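Side-chain contact in phosphoribosylaminoimidazole-succinocarboxamide synthase (Saccharomyces cerevisiae, PDB 2CNQ), which catalyses the ATP-dependent joining of aspartate to 4-carboxy-5-aminoimidazole ribotide, forming SAICAR in the purine biosynthesis pathway: residues T58-S61 against E62-F65. Residues are numbered along the deposited sequence; the frame is centred on the assembly and turned at random.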
# COMPACT_ATOMS: atom_id res chain seq x y z
N THR A 58 6.73 -3.05 5.78
CA THR A 58 6.79 -4.46 5.92
C THR A 58 6.04 -4.89 7.12
O THR A 58 5.18 -5.74 7.07
CB THR A 58 8.24 -4.91 5.98
OG1 THR A 58 8.90 -4.56 4.78
CG2 THR A 58 8.35 -6.38 6.15
N LYS A 59 6.39 -4.32 8.26
CA LYS A 59 5.78 -4.73 9.49
C LYS A 59 4.30 -4.46 9.51
O LYS A 59 3.53 -5.24 9.99
CB LYS A 59 6.45 -3.98 10.63
CG LYS A 59 7.93 -4.29 10.78
CD LYS A 59 8.28 -5.76 11.04
CE LYS A 59 9.81 -5.92 10.98
NZ LYS A 59 10.27 -7.23 11.54
N LEU A 60 3.90 -3.34 8.97
CA LEU A 60 2.50 -3.02 8.95
C LEU A 60 1.77 -3.97 8.03
O LEU A 60 0.70 -4.43 8.34
CB LEU A 60 2.30 -1.58 8.58
CG LEU A 60 0.89 -1.06 8.72
CD1 LEU A 60 0.25 -1.40 10.03
CD2 LEU A 60 0.93 0.41 8.52
N SER A 61 2.37 -4.25 6.89
CA SER A 61 1.77 -5.24 6.04
C SER A 61 1.60 -6.53 6.76
O SER A 61 0.56 -7.16 6.66
CB SER A 61 2.64 -5.50 4.83
OG SER A 61 2.64 -4.42 3.94
N GLU A 62 2.63 -6.96 7.46
CA GLU A 62 2.52 -8.21 8.18
C GLU A 62 1.42 -8.19 9.17
O GLU A 62 0.70 -9.16 9.34
CB GLU A 62 3.83 -8.53 8.86
CG GLU A 62 4.93 -8.89 7.88
CD GLU A 62 6.14 -9.23 8.59
OE1 GLU A 62 6.32 -10.42 8.90
OE2 GLU A 62 6.88 -8.31 8.92
N PHE A 63 1.25 -7.06 9.84
CA PHE A 63 0.17 -6.93 10.79
C PHE A 63 -1.16 -7.19 10.11
O PHE A 63 -1.99 -7.92 10.60
CB PHE A 63 0.18 -5.55 11.40
CG PHE A 63 -1.04 -5.26 12.17
CD1 PHE A 63 -2.09 -4.62 11.57
CD2 PHE A 63 -1.18 -5.68 13.47
CE1 PHE A 63 -3.26 -4.40 12.25
CE2 PHE A 63 -2.34 -5.46 14.14
CZ PHE A 63 -3.38 -4.83 13.52
N TRP A 64 -1.35 -6.55 8.96
CA TRP A 64 -2.61 -6.70 8.29
C TRP A 64 -2.77 -8.06 7.68
O TRP A 64 -3.88 -8.58 7.64
CB TRP A 64 -2.79 -5.64 7.26
CG TRP A 64 -2.95 -4.30 7.80
CD1 TRP A 64 -2.09 -3.29 7.64
CD2 TRP A 64 -4.04 -3.77 8.55
NE1 TRP A 64 -2.55 -2.16 8.25
CE2 TRP A 64 -3.78 -2.43 8.78
CE3 TRP A 64 -5.22 -4.31 9.04
CZ2 TRP A 64 -4.67 -1.60 9.42
CZ3 TRP A 64 -6.09 -3.48 9.69
CH2 TRP A 64 -5.81 -2.16 9.88
N PHE A 65 -1.71 -8.64 7.15
CA PHE A 65 -1.83 -9.98 6.63
C PHE A 65 -2.32 -10.90 7.70
O PHE A 65 -3.15 -11.75 7.46
CB PHE A 65 -0.50 -10.47 6.09
CG PHE A 65 -0.14 -9.93 4.75
CD1 PHE A 65 -0.99 -10.08 3.69
CD2 PHE A 65 1.08 -9.34 4.53
CE1 PHE A 65 -0.64 -9.63 2.45
CE2 PHE A 65 1.43 -8.89 3.29
CZ PHE A 65 0.56 -9.02 2.27
O HOH W 1 9.53 -9.06 9.04
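Lys59 and Glu62, one turn apart on helix 53-67, illustrate how opposite charges can be coupled without a salt bridge. The two side chains extend in the same direction, flank to flank, but Lys59 NZ stays 4.4 Å from Glu62 OE2. A water spans the gap, hydrogen-bonded to Glu62 OE2 (2.8 Å) and, in a longer bond, to Lys59 NZ. The ammonium makes its salt bridge with Asp104 instead. Aliphatic carbons pack against the same carboxylate oxygen: the Lys59 chain bends through the CB-CG torsion (chi2 -59°), and its CD lies 3.6 Å from Glu62 OE2, which Thr58 CG2 also borders. Thr58 OG1 is turned back to Gly54 O.

Apolar contacts occupy another side of the helix. Leu60, with CG anti to its own N (chi1 -172°), lies alongside Trp64 and sets CD1 3.4 Å from Trp64 NE1, at the pyrrole part of the indole; NE1 itself makes a weak hydrogen bond to Leu236 O. The same methyl approaches the Phe63 ring more loosely. Next to it, Phe63 CD1 lies over one face of the Trp64 indole, offset toward its rim. Ser61 offers CB to Phe65 CE2 at 3.9 Å, while its hydroxyl bonds to Leu57 O and Val235 N, tying the helix to strand 228-245.

Four i to i+4 backbone bonds carry these side chains, the one from Phe65 N to Ser61 O measuring 2.8 Å.

Trp64, Phe65 and Ser61 thus meet strand 228-245, Leu60 and Phe63 meet helix 282-300, and Glu62 reaches a bound nucleotide, seen as AMP or aminoimidazole carboxamide ribonucleotide. With OE1 near that ligand, the water bridge at OE2 may help hold the carboxylate, while the nearby ammonium, already paired with Asp104, would at most modestly favour its anionic form.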